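Local structure of 2-dehydro-3-deoxyphosphogluconate aldolase (3NZR) at residues L42-P47 and L71-P76; M81-S86 and I94-T99; S120-V125 and R172-C177. The protein belongs to the KDGP aldolase family, whose members are built on the TIM-barrel fold. All coordinates share one frame; numbering follows the deposited sequence.

Contact 1 of 3, residues L42-P47 and L71-P76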
loop_
_atom_site.group_PDB
_atom_site.type_symbol
_atom_site.label_atom_id
_atom_site.label_comp_id
_atom_site.label_asym_id
_atom_site.label_seq_id
_atom_site.Cartn_x
_atom_site.Cartn_y
_atom_site.Cartn_z
ATOM N N LEU A 42 -21.811 6.595 -0.724
ATOM C CA LEU A 42 -20.920 6.204 -1.828
ATOM C C LEU A 42 -20.338 7.388 -2.632
ATOM O O LEU A 42 -21.092 8.251 -3.128
ATOM C CB LEU A 42 -21.648 5.270 -2.773
ATOM C CG LEU A 42 -22.296 4.079 -2.031
ATOM C CD1 LEU A 42 -23.071 3.170 -2.969
ATOM C CD2 LEU A 42 -21.292 3.304 -1.336
ATOM N N SER A 43 -19.012 7.390 -2.739
ATOM C CA SER A 43 -18.253 8.439 -3.432
ATOM C C SER A 43 -18.749 8.615 -4.857
ATOM O O SER A 43 -18.861 9.731 -5.314
ATOM C CB SER A 43 -16.747 8.157 -3.417
ATOM O OG SER A 43 -16.339 7.257 -4.403
ATOM N N LYS A 44 -19.108 7.529 -5.522
ATOM C CA LYS A 44 -19.521 7.601 -6.917
ATOM C C LYS A 44 -20.817 8.374 -7.150
ATOM O O LYS A 44 -21.153 8.670 -8.305
ATOM C CB LYS A 44 -19.771 6.196 -7.484
ATOM C CG LYS A 44 -19.486 6.094 -8.999
ATOM C CD LYS A 44 -19.549 4.627 -9.458
ATOM C CE LYS A 44 -19.533 4.527 -10.988
ATOM N NZ LYS A 44 -20.940 4.465 -11.537
ATOM N N ASN A 45 -21.572 8.604 -6.100
ATOM C CA ASN A 45 -22.844 9.288 -6.203
ATOM C C ASN A 45 -22.683 10.796 -6.172
ATOM O O ASN A 45 -23.639 11.510 -6.006
ATOM C CB ASN A 45 -23.764 8.873 -5.060
ATOM C CG ASN A 45 -24.331 7.495 -5.230
ATOM O OD1 ASN A 45 -24.402 6.978 -6.297
ATOM N ND2 ASN A 45 -24.708 6.895 -4.149
ATOM N N TYR A 46 -21.455 11.259 -6.257
ATOM C CA TYR A 46 -21.154 12.667 -6.159
ATOM C C TYR A 46 -20.140 13.046 -7.220
ATOM O O TYR A 46 -19.308 12.266 -7.576
ATOM C CB TYR A 46 -20.610 13.060 -4.787
ATOM C CG TYR A 46 -21.513 12.786 -3.659
ATOM C CD1 TYR A 46 -22.469 13.691 -3.269
ATOM C CD2 TYR A 46 -21.452 11.604 -2.988
ATOM C CE1 TYR A 46 -23.325 13.431 -2.216
ATOM C CE2 TYR A 46 -22.310 11.329 -1.956
ATOM C CZ TYR A 46 -23.251 12.247 -1.584
ATOM O OH TYR A 46 -24.079 11.937 -0.581
ATOM N N PRO A 47 -20.221 14.282 -7.682
ATOM C CA PRO A 47 -19.401 14.821 -8.754
ATOM C C PRO A 47 -17.977 15.180 -8.409
ATOM O O PRO A 47 -17.126 15.174 -9.265
ATOM C CB PRO A 47 -20.125 16.114 -9.073
ATOM C CG PRO A 47 -20.740 16.458 -7.906
ATOM C CD PRO A 47 -21.160 15.281 -7.211
ATOM N N LEU A 71 -16.753 3.232 -2.018
ATOM C CA LEU A 71 -16.334 3.452 -3.389
ATOM C C LEU A 71 -17.564 3.614 -4.285
ATOM O O LEU A 71 -17.829 4.695 -4.867
ATOM C CB LEU A 71 -15.490 2.273 -3.817
ATOM C CG LEU A 71 -14.239 2.075 -2.913
ATOM C CD1 LEU A 71 -13.906 0.555 -2.566
ATOM C CD2 LEU A 71 -13.086 2.733 -3.625
ATOM N N GLY A 72 -18.323 2.572 -4.353
ATOM C CA GLY A 72 -19.561 2.577 -5.167
ATOM C C GLY A 72 -19.437 1.695 -6.403
ATOM O O GLY A 72 -18.488 1.800 -7.164
ATOM N N ALA A 73 -20.382 0.799 -6.575
ATOM C CA ALA A 73 -20.492 0.036 -7.816
ATOM C C ALA A 73 -19.269 -0.885 -7.945
ATOM O O ALA A 73 -19.028 -1.411 -9.022
ATOM C CB ALA A 73 -20.604 0.987 -9.028
ATOM N N GLY A 74 -18.525 -1.093 -6.838
ATOM C CA GLY A 74 -17.314 -1.936 -6.881
ATOM C C GLY A 74 -16.214 -1.354 -7.800
ATOM O O GLY A 74 -15.407 -2.115 -8.375
ATOM N N ASP A 75 -16.175 -0.015 -7.945
ATOM C CA ASP A 75 -15.296 0.602 -8.857
ATOM C C ASP A 75 -13.948 1.010 -8.176
ATOM O O ASP A 75 -13.902 1.932 -7.354
ATOM C CB ASP A 75 -16.001 1.823 -9.458
ATOM C CG ASP A 75 -15.151 2.548 -10.493
ATOM O OD1 ASP A 75 -14.064 2.023 -10.889
ATOM O OD2 ASP A 75 -15.551 3.678 -10.884
ATOM N N PRO A 76 -12.832 0.367 -8.548
ATOM C CA PRO A 76 -11.554 0.761 -7.934
ATOM C C PRO A 76 -11.116 2.151 -8.325
ATOM O O PRO A 76 -10.266 2.727 -7.627
ATOM C CB PRO A 76 -10.581 -0.328 -8.408
ATOM C CG PRO A 76 -11.213 -0.857 -9.681
ATOM C CD PRO A 76 -12.698 -0.698 -9.555
#
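Leu71 O is the point on which Ser43 and Lys44 converge, and here the contact is tightest. Lys44 N donates to it over 3.2 Å, with an N-H...O angle of 142°. Ser43 OG, hydrogen-bonded to Gln78 OE1, also lies 3.0 Å from Leu71 O. Beside this polar pair Leu42 turns its CB and CD1 to Gly72, whose CA is 4.2 Å from Leu42 CB; Lys44 CB fills the space where a side chain on Gly72 would stand, and the CA atoms of Leu42 and Gly72 come to 5.1 Å. Both segments run into beta-alpha loops of the TIM barrel, at the ends of the adjacent parallel strands 37-42 and 67-70, so the bonding continues between the segments just beyond the sheet. A type I' turn, Gly72 to Asp75, then carries the second loop outward. On the solvent side the packing thins to one lysine chain. Lys44 CD lies 3.8 Å from Ala73 CB, and CE passes 4.1 Å from Asp75 OD2, the side chains crossing at about a right angle. The bend at chi4 (-94°) leaves Lys44 NZ 5.5 Å from Asp75 OD2, too far for a salt bridge, while Asp75 OD1 accepts from Asn77 N.

Contact 2 of 3, residues M81-S86 and I94-T99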
loop_
_atom_site.group_PDB
_atom_site.type_symbol
_atom_site.label_atom_id
_atom_site.label_comp_id
_atom_site.label_asym_id
_atom_site.label_seq_id
_atom_site.Cartn_x
_atom_site.Cartn_y
_atom_site.Cartn_z
HETATM N N MSE A 81 -10.515 9.137 -4.579
HETATM C CA MSE A 81 -11.538 10.025 -4.111
HETATM C C MSE A 81 -12.006 9.661 -2.738
HETATM O O MSE A 81 -12.259 10.520 -1.926
HETATM C CB MSE A 81 -12.718 10.030 -5.084
HETATM C CG MSE A 81 -13.671 11.193 -4.872
HETATM SE SE MSE A 81 -15.132 11.146 -6.181
HETATM C CE MSE A 81 -14.203 12.045 -7.720
ATOM N N VAL A 82 -12.105 8.349 -2.440
ATOM C CA VAL A 82 -12.446 7.944 -1.114
ATOM C C VAL A 82 -11.415 8.375 -0.112
ATOM O O VAL A 82 -11.790 8.796 0.934
ATOM C CB VAL A 82 -12.704 6.378 -1.049
ATOM C CG1 VAL A 82 -12.720 5.945 0.443
ATOM C CG2 VAL A 82 -14.008 6.041 -1.773
ATOM N N SER A 83 -10.100 8.319 -0.416
ATOM C CA SER A 83 -9.108 8.708 0.460
ATOM C C SER A 83 -9.210 10.192 0.702
ATOM O O SER A 83 -9.137 10.598 1.873
ATOM C CB SER A 83 -7.712 8.429 -0.134
ATOM O OG SER A 83 -7.389 7.025 -0.216
ATOM N N LEU A 84 -9.363 11.003 -0.346
ATOM C CA LEU A 84 -9.403 12.475 -0.184
ATOM C C LEU A 84 -10.683 12.881 0.564
ATOM O O LEU A 84 -10.673 13.730 1.425
ATOM C CB LEU A 84 -9.428 13.164 -1.537
ATOM C CG LEU A 84 -8.136 13.002 -2.312
ATOM C CD1 LEU A 84 -8.308 13.558 -3.723
ATOM C CD2 LEU A 84 -7.045 13.772 -1.605
ATOM N N ILE A 85 -11.806 12.269 0.232
ATOM C CA ILE A 85 -13.048 12.497 1.040
ATOM C C ILE A 85 -12.881 12.170 2.527
ATOM O O ILE A 85 -13.285 12.956 3.415
ATOM C CB ILE A 85 -14.200 11.653 0.467
ATOM C CG1 ILE A 85 -14.634 12.199 -0.899
ATOM C CG2 ILE A 85 -15.436 11.621 1.420
ATOM C CD1 ILE A 85 -15.577 11.254 -1.624
ATOM N N SER A 86 -12.340 11.000 2.837
ATOM C CA SER A 86 -12.190 10.566 4.204
ATOM C C SER A 86 -11.254 11.477 4.998
ATOM O O SER A 86 -11.435 11.717 6.182
ATOM C CB SER A 86 -11.721 9.098 4.259
ATOM O OG SER A 86 -12.643 8.230 3.555
ATOM N N ILE A 94 -13.872 3.448 6.489
ATOM C CA ILE A 94 -13.481 3.719 5.135
ATOM C C ILE A 94 -13.363 2.412 4.346
ATOM O O ILE A 94 -12.716 1.491 4.825
ATOM C CB ILE A 94 -12.134 4.382 5.166
ATOM C CG1 ILE A 94 -12.211 5.721 5.893
ATOM C CG2 ILE A 94 -11.626 4.694 3.751
ATOM C CD1 ILE A 94 -10.844 6.321 6.320
ATOM N N ASN A 95 -13.936 2.313 3.151
ATOM C CA ASN A 95 -13.821 1.122 2.317
ATOM C C ASN A 95 -12.712 1.384 1.370
ATOM O O ASN A 95 -12.673 2.485 0.755
ATOM C CB ASN A 95 -15.064 0.917 1.508
ATOM C CG ASN A 95 -16.241 0.501 2.348
ATOM O OD1 ASN A 95 -16.448 -0.707 2.597
ATOM N ND2 ASN A 95 -17.057 1.457 2.727
ATOM N N GLN A 96 -11.804 0.448 1.194
ATOM C CA GLN A 96 -10.715 0.624 0.258
ATOM C C GLN A 96 -10.417 -0.610 -0.512
ATOM O O GLN A 96 -10.715 -1.734 -0.095
ATOM C CB GLN A 96 -9.467 1.167 0.875
ATOM C CG GLN A 96 -9.378 2.706 0.885
ATOM C CD GLN A 96 -9.388 3.338 -0.444
ATOM O OE1 GLN A 96 -9.209 2.662 -1.469
ATOM N NE2 GLN A 96 -9.550 4.664 -0.476
ATOM N N VAL A 97 -9.874 -0.393 -1.686
ATOM C CA VAL A 97 -9.225 -1.502 -2.419
ATOM C C VAL A 97 -7.822 -1.707 -1.871
ATOM O O VAL A 97 -7.232 -0.862 -1.194
ATOM C CB VAL A 97 -9.245 -1.236 -3.949
ATOM C CG1 VAL A 97 -10.749 -1.247 -4.442
ATOM C CG2 VAL A 97 -8.605 0.137 -4.280
ATOM N N PHE A 98 -7.229 -2.833 -2.184
ATOM C CA PHE A 98 -5.942 -3.226 -1.555
ATOM C C PHE A 98 -4.896 -2.133 -1.693
ATOM O O PHE A 98 -4.191 -1.842 -0.742
ATOM C CB PHE A 98 -5.460 -4.522 -2.175
ATOM C CG PHE A 98 -4.277 -5.163 -1.479
ATOM C CD1 PHE A 98 -4.485 -6.050 -0.428
ATOM C CD2 PHE A 98 -2.969 -4.924 -1.930
ATOM C CE1 PHE A 98 -3.417 -6.649 0.192
ATOM C CE2 PHE A 98 -1.897 -5.519 -1.288
ATOM C CZ PHE A 98 -2.147 -6.410 -0.246
ATOM N N THR A 99 -4.766 -1.542 -2.864
ATOM C CA THR A 99 -3.774 -0.534 -3.104
ATOM C C THR A 99 -4.068 0.846 -2.539
ATOM O O THR A 99 -3.326 1.787 -2.774
ATOM C CB THR A 99 -3.624 -0.384 -4.686
ATOM O OG1 THR A 99 -4.932 -0.262 -5.255
ATOM C CG2 THR A 99 -2.992 -1.685 -5.380
#
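The side-chain amide of Gln96 lies between Val82 and Ser83, which meet its nitrogen from opposite sides of the amide plane. On one side Val82 CG1 comes within 3.5 Å of Gln96 NE2; on the other Ser83 OG stands 3.2 Å from the same nitrogen, but too far above the plane for a hydrogen bond. Ser83 OG is bonded instead to Ser104 OG, to which Gln96 NE2 also makes a weak bond. At the oxygen end, Gln96 OE1 accepts from Val97 N at 3.1 Å, the donor tilted 22° from the amide plane, and is also bonded to Ser79 OG. The bend at chi2 (-61°) folds the chain back to permit this bond to the next residue's backbone. The setting is a beta-alpha-beta unit of the TIM barrel: helix 79-89 connects the parallel neighbours 67-70 and 93-94, and packs here on the end of the second strand and the loop beyond it.

Val82 CG1, anti to its backbone N, is the central apolar atom. It lies 3.7 Å from Ile94 CG2 and 3.5 Å from Asn95 O, a buried carbonyl oxygen with no hydrogen-bond partner in the model. The Asn95 side chain turns instead to the barrel interior, where its OD1 is bonded to Asn116 and Lys162 and its ND2 to Val69 O. One helical turn after Val82, Ser86 meets the Ile94 branches: its CB is 3.6 Å from Ile94 CD1, and its OG is 3.5 Å from Ile94 CG1. That hydroxyl faces an apolar side chain while its proton is used within the helix. Ser86 OG donates to Val82 O over 2.8 Å, reaching the carbonyl from the opposite face of its plane to Ser86 N.

Contact 3 of 3, residues S120-V125 and R172-C177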
loop_
_atom_site.group_PDB
_atom_site.type_symbol
_atom_site.label_atom_id
_atom_site.label_comp_id
_atom_site.label_asym_id
_atom_site.label_seq_id
_atom_site.Cartn_x
_atom_site.Cartn_y
_atom_site.Cartn_z
ATOM N N SER A 120 -10.431 -10.876 -2.646
ATOM C CA SER A 120 -11.471 -11.644 -3.237
ATOM C C SER A 120 -11.232 -13.127 -3.321
ATOM O O SER A 120 -10.072 -13.571 -3.404
ATOM C CB SER A 120 -11.682 -11.125 -4.625
ATOM O OG SER A 120 -11.970 -9.664 -4.607
ATOM N N PRO A 121 -12.308 -13.892 -3.482
ATOM C CA PRO A 121 -12.173 -15.346 -3.540
ATOM C C PRO A 121 -11.536 -15.697 -4.849
ATOM O O PRO A 121 -11.516 -14.858 -5.781
ATOM C CB PRO A 121 -13.619 -15.853 -3.530
ATOM C CG PRO A 121 -14.420 -14.811 -2.969
ATOM C CD PRO A 121 -13.715 -13.482 -3.320
ATOM N N THR A 122 -10.949 -16.879 -4.904
ATOM C CA THR A 122 -10.271 -17.339 -6.098
ATOM C C THR A 122 -10.706 -18.725 -6.586
ATOM O O THR A 122 -10.268 -19.156 -7.632
ATOM C CB THR A 122 -8.769 -17.456 -5.835
ATOM O OG1 THR A 122 -8.561 -18.447 -4.812
ATOM C CG2 THR A 122 -8.163 -16.082 -5.482
ATOM N N GLY A 123 -11.486 -19.432 -5.796
ATOM C CA GLY A 123 -11.812 -20.807 -6.102
ATOM C C GLY A 123 -10.950 -21.761 -5.334
ATOM O O GLY A 123 -11.203 -22.956 -5.326
ATOM N N THR A 124 -9.915 -21.249 -4.689
ATOM C CA THR A 124 -8.944 -22.099 -4.022
ATOM C C THR A 124 -8.957 -21.642 -2.578
ATOM O O THR A 124 -8.634 -20.486 -2.308
ATOM C CB THR A 124 -7.522 -21.923 -4.635
ATOM O OG1 THR A 124 -7.563 -22.286 -6.017
ATOM C CG2 THR A 124 -6.510 -22.749 -3.941
ATOM N N VAL A 125 -9.307 -22.561 -1.678
ATOM C CA VAL A 125 -9.287 -22.335 -0.244
ATOM C C VAL A 125 -7.875 -21.923 0.173
ATOM O O VAL A 125 -6.901 -22.550 -0.202
ATOM C CB VAL A 125 -9.689 -23.586 0.564
ATOM C CG1 VAL A 125 -9.570 -23.325 2.105
ATOM C CG2 VAL A 125 -11.108 -24.106 0.153
ATOM N N ARG A 172 -18.603 -20.525 0.914
ATOM C CA ARG A 172 -18.555 -20.987 2.300
ATOM C C ARG A 172 -17.173 -21.467 2.812
ATOM O O ARG A 172 -16.702 -21.041 3.874
ATOM C CB ARG A 172 -19.562 -22.123 2.435
ATOM C CG ARG A 172 -19.630 -22.706 3.790
ATOM C CD ARG A 172 -20.276 -24.044 3.717
ATOM N NE ARG A 172 -21.597 -24.006 3.082
ATOM C CZ ARG A 172 -22.732 -23.716 3.711
ATOM N NH1 ARG A 172 -22.717 -23.385 5.001
ATOM N NH2 ARG A 172 -23.883 -23.754 3.045
ATOM N N GLU A 173 -16.553 -22.372 2.061
ATOM C CA GLU A 173 -15.294 -23.009 2.456
ATOM C C GLU A 173 -14.122 -22.052 2.325
ATOM O O GLU A 173 -13.256 -22.056 3.189
ATOM C CB GLU A 173 -15.021 -24.295 1.664
ATOM C CG GLU A 173 -16.157 -25.381 1.785
ATOM C CD GLU A 173 -17.329 -25.234 0.749
ATOM O OE1 GLU A 173 -17.399 -24.222 -0.033
ATOM O OE2 GLU A 173 -18.205 -26.162 0.736
ATOM N N GLU A 174 -14.075 -21.242 1.260
ATOM C CA GLU A 174 -13.043 -20.213 1.175
ATOM C C GLU A 174 -13.207 -19.205 2.328
ATOM O O GLU A 174 -12.230 -18.792 2.922
ATOM C CB GLU A 174 -13.109 -19.494 -0.135
ATOM C CG GLU A 174 -12.675 -20.340 -1.313
ATOM C CD GLU A 174 -12.536 -19.492 -2.565
ATOM O OE1 GLU A 174 -11.634 -18.612 -2.560
ATOM O OE2 GLU A 174 -13.355 -19.670 -3.495
ATOM N N PHE A 175 -14.448 -18.844 2.630
ATOM C CA PHE A 175 -14.752 -17.855 3.650
ATOM C C PHE A 175 -14.368 -18.374 4.993
ATOM O O PHE A 175 -13.760 -17.668 5.775
ATOM C CB PHE A 175 -16.247 -17.503 3.642
ATOM C CG PHE A 175 -16.677 -16.562 4.742
ATOM C CD1 PHE A 175 -16.208 -15.246 4.785
ATOM C CD2 PHE A 175 -17.589 -16.952 5.706
ATOM C CE1 PHE A 175 -16.626 -14.388 5.757
ATOM C CE2 PHE A 175 -18.036 -16.045 6.699
ATOM C CZ PHE A 175 -17.552 -14.751 6.703
ATOM N N ALA A 176 -14.753 -19.624 5.297
ATOM C CA ALA A 176 -14.370 -20.220 6.560
ATOM C C ALA A 176 -12.847 -20.158 6.778
ATOM O O ALA A 176 -12.412 -19.922 7.892
ATOM C CB ALA A 176 -14.866 -21.671 6.669
ATOM N N CYS A 177 -12.044 -20.354 5.733
ATOM C CA CYS A 177 -10.596 -20.287 5.865
ATOM C C CYS A 177 -10.120 -18.825 6.047
ATOM O O CYS A 177 -9.175 -18.581 6.782
ATOM C CB CYS A 177 -9.946 -20.861 4.639
ATOM S SG CYS A 177 -8.156 -20.752 4.625
#
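The carboxylate of Glu174 is gripped by two successive backbone N-H groups, those of Thr122 and Gly123. Thr122 N meets the syn lone pair of Glu174 OE1 at 3.0 Å, nearly straight at 162°. Gly123 N lies 3.0 Å from Glu174 OE2 but approaches from 43° out of the carboxylate plane, and it makes a weak second bond to OE1. Pro121 CB packs 3.5 Å from Glu174 OE1. Beyond this polar centre, Val125 lies against the helix: its CG1, anti to the backbone N, rests 3.6 Å from Cys177 CB, while its CG2 approaches Glu173 CB.

The next shell fixes the donors. Thr122 OG1 accepts from Thr124 N at 3.1 Å, an ST turn, and is also bonded to Met127 O, which holds the bend presenting the two N-H groups. On the acceptor side, Glu174 extends beyond CG to span from helix to loop. The two N-H donors would be expected to favour the charged carboxylate. The arrangement ties the loop after strand 114-119 to the start of the helix that follows the neighbouring strand 160-163, a link between successive beta-alpha units of a TIM barrel.

Contact 2 is fully buried, contact 1 partly so, and contact 3 lies at the surface. Contacts 1 and 2, their centres about 10 Å apart, meet at helix 79-89, which carries half of contact 2 and packs on Ser43 and Leu71 of contact 1: Val82 CG2 sits 3.7 Å from Ser43 OG. Contact 3 is separate, its nearest atoms about 8 Å from contact 2 and about 9 Å from contact 1. The chemistry follows the position. Loop meets loop through a backbone carbonyl in contact 1; helix meets strand end and loop by van der Waals packing, without a hydrogen bond across, in contact 2; loop meets helix through a carboxylate held by peptide N-H groups in contact 3.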